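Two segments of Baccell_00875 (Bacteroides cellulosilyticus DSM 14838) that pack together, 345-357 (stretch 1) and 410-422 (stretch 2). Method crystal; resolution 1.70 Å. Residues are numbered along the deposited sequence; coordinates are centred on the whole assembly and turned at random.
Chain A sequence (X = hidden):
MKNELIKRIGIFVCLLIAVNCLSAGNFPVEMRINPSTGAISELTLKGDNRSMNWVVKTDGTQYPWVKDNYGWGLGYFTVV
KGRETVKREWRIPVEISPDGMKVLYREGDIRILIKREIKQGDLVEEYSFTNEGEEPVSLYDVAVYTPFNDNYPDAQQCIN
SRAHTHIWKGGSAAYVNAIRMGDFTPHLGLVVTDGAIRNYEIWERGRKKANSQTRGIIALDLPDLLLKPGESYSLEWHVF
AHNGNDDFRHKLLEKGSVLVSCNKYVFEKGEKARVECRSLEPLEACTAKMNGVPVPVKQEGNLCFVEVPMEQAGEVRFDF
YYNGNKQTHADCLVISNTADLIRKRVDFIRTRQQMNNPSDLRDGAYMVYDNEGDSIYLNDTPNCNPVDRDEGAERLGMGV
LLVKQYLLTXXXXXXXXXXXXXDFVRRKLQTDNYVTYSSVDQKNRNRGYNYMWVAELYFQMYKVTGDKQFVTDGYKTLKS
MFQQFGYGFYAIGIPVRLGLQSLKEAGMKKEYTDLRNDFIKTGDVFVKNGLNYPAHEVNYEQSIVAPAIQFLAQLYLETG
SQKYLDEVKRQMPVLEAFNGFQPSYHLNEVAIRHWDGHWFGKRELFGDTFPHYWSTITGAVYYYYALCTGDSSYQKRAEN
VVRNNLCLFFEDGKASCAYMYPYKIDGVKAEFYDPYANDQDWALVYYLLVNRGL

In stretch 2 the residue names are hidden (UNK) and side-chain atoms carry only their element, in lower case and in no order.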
# COMPACT_ATOMS: atom_id res chain seq x y z
N ARG A 345 8.06 19.04 -10.06
CA ARG A 345 8.46 17.67 -10.37
C ARG A 345 8.78 17.52 -11.87
O ARG A 345 9.79 16.95 -12.25
CB ARG A 345 7.38 16.66 -9.98
CG ARG A 345 7.69 15.21 -10.36
CD ARG A 345 9.02 14.79 -9.75
NE ARG A 345 9.48 13.50 -10.23
CZ ARG A 345 10.75 13.14 -10.25
NH1 ARG A 345 11.73 13.93 -9.79
NH2 ARG A 345 11.04 11.96 -10.75
N VAL A 346 7.88 18.04 -12.69
CA VAL A 346 8.05 17.98 -14.13
C VAL A 346 9.35 18.67 -14.55
O VAL A 346 10.09 18.12 -15.34
CB VAL A 346 6.79 18.54 -14.82
CG1 VAL A 346 7.02 18.91 -16.27
CG2 VAL A 346 5.67 17.51 -14.68
N ASP A 347 9.61 19.87 -14.02
CA ASP A 347 10.85 20.58 -14.31
C ASP A 347 12.08 19.82 -13.86
O ASP A 347 13.07 19.82 -14.55
CB ASP A 347 10.86 21.98 -13.70
CG ASP A 347 9.85 22.94 -14.39
OD1 ASP A 347 9.42 22.68 -15.54
OD2 ASP A 347 9.52 23.98 -13.77
N PHE A 348 12.00 19.14 -12.72
CA PHE A 348 13.10 18.31 -12.24
C PHE A 348 13.38 17.14 -13.19
O PHE A 348 14.55 16.84 -13.47
CB PHE A 348 12.84 17.78 -10.83
CG PHE A 348 14.07 17.28 -10.13
CD1 PHE A 348 14.52 15.98 -10.36
CD2 PHE A 348 14.76 18.07 -9.24
CE1 PHE A 348 15.67 15.50 -9.75
CE2 PHE A 348 15.91 17.59 -8.61
CZ PHE A 348 16.37 16.32 -8.87
N ILE A 349 12.32 16.47 -13.65
CA ILE A 349 12.46 15.35 -14.57
C ILE A 349 13.20 15.82 -15.83
O ILE A 349 14.21 15.23 -16.24
CB ILE A 349 11.12 14.73 -14.94
CG1 ILE A 349 10.53 13.99 -13.73
CG2 ILE A 349 11.29 13.74 -16.10
CD1 ILE A 349 9.07 13.66 -13.84
N ARG A 350 12.72 16.92 -16.40
CA ARG A 350 13.34 17.46 -17.60
C ARG A 350 14.78 17.91 -17.39
O ARG A 350 15.66 17.57 -18.19
CB ARG A 350 12.51 18.61 -18.19
CG ARG A 350 13.07 19.13 -19.51
CD ARG A 350 12.22 20.24 -20.08
NE ARG A 350 12.21 21.45 -19.27
CZ ARG A 350 13.20 22.34 -19.17
NH1 ARG A 350 14.37 22.19 -19.80
NH2 ARG A 350 13.03 23.41 -18.41
N THR A 351 15.03 18.67 -16.34
CA THR A 351 16.34 19.29 -16.15
C THR A 351 17.42 18.44 -15.49
O THR A 351 18.58 18.76 -15.59
CB THR A 351 16.24 20.63 -15.40
OG1 THR A 351 15.77 20.42 -14.06
CG2 THR A 351 15.33 21.57 -16.17
N ARG A 352 17.02 17.36 -14.81
CA ARG A 352 17.95 16.51 -14.04
C ARG A 352 17.87 15.04 -14.42
O ARG A 352 18.86 14.33 -14.25
CB ARG A 352 17.70 16.64 -12.52
CG ARG A 352 17.80 18.05 -11.94
CD ARG A 352 19.18 18.66 -12.12
NE ARG A 352 20.22 18.05 -11.28
CZ ARG A 352 21.16 17.16 -11.65
NH1 ARG A 352 21.25 16.66 -12.88
NH2 ARG A 352 22.05 16.74 -10.74
N GLN A 353 16.73 14.54 -14.89
CA GLN A 353 16.58 13.09 -15.09
C GLN A 353 16.52 12.67 -16.56
O GLN A 353 16.33 11.49 -16.83
CB GLN A 353 15.36 12.56 -14.33
CG GLN A 353 15.39 12.88 -12.83
CD GLN A 353 14.46 12.04 -11.97
OE1 GLN A 353 13.96 12.54 -10.95
NE2 GLN A 353 14.26 10.75 -12.32
N GLN A 354 16.69 13.60 -17.50
CA GLN A 354 16.81 13.23 -18.92
C GLN A 354 18.30 13.18 -19.30
O GLN A 354 19.04 14.12 -19.07
CB GLN A 354 16.04 14.18 -19.84
CG GLN A 354 15.97 13.66 -21.30
CD GLN A 354 14.98 14.41 -22.18
OE1 GLN A 354 14.31 13.82 -23.05
NE2 GLN A 354 14.83 15.70 -21.91
N MET A 355 18.72 12.04 -19.86
CA MET A 355 20.08 11.91 -20.39
C MET A 355 20.25 12.90 -21.55
O MET A 355 19.53 12.80 -22.54
CB MET A 355 20.29 10.48 -20.91
CG MET A 355 21.67 10.20 -21.53
SD MET A 355 23.04 10.54 -20.41
CE MET A 355 22.92 9.13 -19.30
N ASN A 356 21.17 13.85 -21.40
CA ASN A 356 21.49 14.83 -22.43
C ASN A 356 22.99 14.70 -22.74
O ASN A 356 23.82 15.35 -22.15
CB ASN A 356 21.12 16.25 -21.96
CG ASN A 356 19.62 16.42 -21.72
OD1 ASN A 356 18.79 15.77 -22.36
ND2 ASN A 356 19.28 17.29 -20.79
N ASN A 357 23.31 13.79 -23.64
CA ASN A 357 24.71 13.46 -23.92
C ASN A 357 24.65 12.72 -25.24
O ASN A 357 24.41 11.51 -25.25
CB ASN A 357 25.29 12.59 -22.78
CG ASN A 357 26.73 12.11 -23.04
OD1 ASN A 357 27.44 12.61 -23.91
ND2 ASN A 357 27.16 11.15 -22.25
N UNK A 410 1.31 23.79 -22.04
CA UNK A 410 1.85 24.10 -23.38
C UNK A 410 3.32 24.51 -23.40
O UNK A 410 3.77 25.19 -24.32
c UNK A 410 -2.57 23.62 -24.39
n UNK A 410 -3.17 22.37 -24.97
c UNK A 410 -0.52 24.97 -24.00
c UNK A 410 0.98 25.13 -24.13
c UNK A 410 -1.06 23.71 -24.62
N UNK A 411 4.06 24.12 -22.37
CA UNK A 411 5.47 24.47 -22.21
C UNK A 411 6.31 23.90 -23.38
O UNK A 411 6.46 22.68 -23.51
c UNK A 411 7.38 24.25 -20.54
o UNK A 411 7.81 23.87 -19.41
o UNK A 411 8.09 24.84 -21.38
c UNK A 411 5.96 23.92 -20.86
N UNK A 412 6.88 24.78 -24.21
CA UNK A 412 7.64 24.32 -25.37
C UNK A 412 8.88 23.49 -25.02
O UNK A 412 9.25 22.61 -25.79
c UNK A 412 6.93 26.26 -24.08
c UNK A 412 7.22 26.69 -25.47
c UNK A 412 8.05 25.62 -26.09
N UNK A 413 9.48 23.74 -23.86
CA UNK A 413 10.63 22.95 -23.40
C UNK A 413 10.23 21.50 -23.15
O UNK A 413 11.04 20.60 -23.40
o UNK A 413 11.92 26.27 -24.04
c UNK A 413 12.21 24.67 -22.37
c UNK A 413 11.53 25.87 -22.93
o UNK A 413 10.60 26.42 -22.28
c UNK A 413 11.25 23.53 -22.13
N UNK A 414 9.02 21.28 -22.62
CA UNK A 414 8.50 19.93 -22.47
C UNK A 414 8.32 19.26 -23.82
O UNK A 414 8.66 18.08 -23.97
c UNK A 414 8.30 19.66 -19.49
c UNK A 414 7.18 20.36 -20.26
c UNK A 414 7.16 19.91 -21.72
c UNK A 414 5.83 20.11 -19.60
N UNK A 415 7.71 19.97 -24.77
CA UNK A 415 7.50 19.40 -26.10
C UNK A 415 8.83 18.95 -26.70
O UNK A 415 8.91 17.85 -27.23
c UNK A 415 5.44 20.57 -29.13
c UNK A 415 6.56 19.83 -28.43
c UNK A 415 5.32 20.11 -30.57
n UNK A 415 4.28 20.90 -31.27
c UNK A 415 6.81 20.39 -27.04
N UNK A 416 9.86 19.79 -26.61
CA UNK A 416 11.17 19.46 -27.18
C UNK A 416 11.82 18.29 -26.47
O UNK A 416 12.40 17.41 -27.10
c UNK A 416 11.77 21.69 -28.29
n UNK A 416 10.21 21.25 -30.14
c UNK A 416 11.44 21.02 -29.64
c UNK A 416 12.12 20.67 -27.20
o UNK A 416 12.26 20.28 -30.19
N UNK A 417 11.67 18.25 -25.16
CA UNK A 417 12.15 17.13 -24.38
C UNK A 417 11.45 15.82 -24.78
O UNK A 417 12.11 14.78 -24.93
o UNK A 417 12.21 16.30 -22.07
c UNK A 417 11.95 17.43 -22.88
N UNK A 418 10.12 15.88 -24.93
CA UNK A 418 9.29 14.75 -25.27
C UNK A 418 9.55 14.20 -26.68
O UNK A 418 9.53 12.98 -26.87
c UNK A 418 6.00 15.88 -23.66
c UNK A 418 7.82 15.07 -25.14
c UNK A 418 7.32 15.15 -23.69
c UNK A 418 7.17 13.74 -23.09
N UNK A 419 9.79 15.09 -27.64
CA UNK A 419 10.13 14.63 -29.01
C UNK A 419 11.41 13.81 -28.99
O UNK A 419 11.50 12.78 -29.67
c UNK A 419 10.22 15.80 -30.00
c UNK A 419 8.99 17.80 -30.90
c UNK A 419 8.84 16.40 -30.30
c UNK A 419 7.98 15.54 -31.21
N UNK A 420 12.37 14.23 -28.17
CA UNK A 420 13.59 13.48 -28.00
C UNK A 420 13.38 12.16 -27.31
O UNK A 420 14.00 11.15 -27.68
n UNK A 420 17.01 16.30 -24.40
c UNK A 420 16.13 16.25 -27.18
c UNK A 420 15.20 15.42 -28.03
n UNK A 420 17.18 15.45 -26.58
c UNK A 420 14.61 14.29 -27.23
c UNK A 420 17.56 15.47 -25.30
n UNK A 420 18.54 14.65 -24.90
N UNK A 421 12.53 12.16 -26.29
CA UNK A 421 12.23 10.93 -25.59
C UNK A 421 11.58 9.91 -26.49
O UNK A 421 12.01 8.75 -26.56
c UNK A 421 9.63 8.38 -22.47
c UNK A 421 11.30 11.18 -24.39
c UNK A 421 12.17 9.21 -23.09
c UNK A 421 11.99 8.08 -22.32
o UNK A 421 10.54 6.55 -21.24
c UNK A 421 9.82 9.50 -23.27
c UNK A 421 11.08 9.94 -23.58
c UNK A 421 10.73 7.67 -22.02
N UNK A 422 10.55 10.34 -27.20
CA UNK A 422 9.78 9.47 -28.08
C UNK A 422 10.64 8.86 -29.21
O UNK A 422 10.43 7.72 -29.60
c UNK A 422 8.60 10.19 -28.67

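Position 410 carries four carbons in a row ending in a nitrogen. It lies out of reach of stretch 1. This is Lys410; its phi is positive, and it is the first residue to leave the preceding helix.

Position 411 has two carbons, the second bearing two oxygens. One oxygen lies 4.4 Å from OD1 of Asp347. This short carboxylate is Asp411, and that oxygen is OD2, so two like charges sit near each other. Asp411 is the N-cap of the helix that follows: its OD1 accepts from the backbone N of residue 413 at 3.0 Å.

Position 412 has three carbons that close a ring onto the backbone nitrogen. This is Pro412, in the first turn of the helix, with no contact to stretch 1.

Position 413 has three carbons, the third carrying two oxygens. Its CB lies 3.7 Å from NE of Arg350, over one face of the guanidinium, and its backbone O is 3.5 Å from CD of Arg350. The residue is Glu413. The CA-to-CB bond points toward stretch 1, but the end of the side chain leads away.

Position 414 shows four carbons, forked at the second. One terminal carbon lies 3.5 Å from CG1 of Val346 and 4.0 Å from CD of Arg350. This is Leu414, and that carbon is CD2.

Position 415 is again four carbons in a row ending in nitrogen, out of reach of stretch 1: Lys415.

Position 416 has three carbons, the third with one oxygen and one nitrogen. This amide is Gln416, and its end leads away from stretch 1.

Position 417 has one carbon and one oxygen. The oxygen is 3.9 Å from CG of Arg350 and 2.7 Å from the modelled NE2 of Gln354. This is Ser417. The Gln354 amide is probably turned over, so the pairing with OG stays open.

Positions 418 and 419 each have four carbons, forked at the second. Neither touches stretch 1. They are Leu418, whose CA-to-CB bond points away, and Leu419, whose CA-to-CB bond points sideways.

Position 420 has three carbons, a nitrogen, then a carbon with two more nitrogens. Those two each lie 2.8 Å from OD1 of Asn356, and one is 3.2 Å from the backbone O of Met355. This guanidinium is Arg420. NH1 and NH2 both donate to Asn356; NH2 also gives a weak bond to Met355. Both acceptors lie at the guanidinium edge, near its plane.

Position 421 has one carbon, then a six-carbon ring with one oxygen. Its CA-to-CB bond points sideways. This is Tyr421.

Position 422 has a single carbon, Ala422, out of reach.

The two helices cross at 49°, with axes 10.8 Å apart at closest approach. Arg350 and Ser417 are nearest in register, CA to CA 6.9 Å. Near the start of the second helix, Val346 packs on Leu414, and Arg350 lies against both Glu413 and Leu414. Farther along, Arg420 ties down the loop after the first helix at Met355 and Asn356. NE of Arg350 is buried without a partner.

Stretch 2, residues 410-422: KDPELKQSLLRYA
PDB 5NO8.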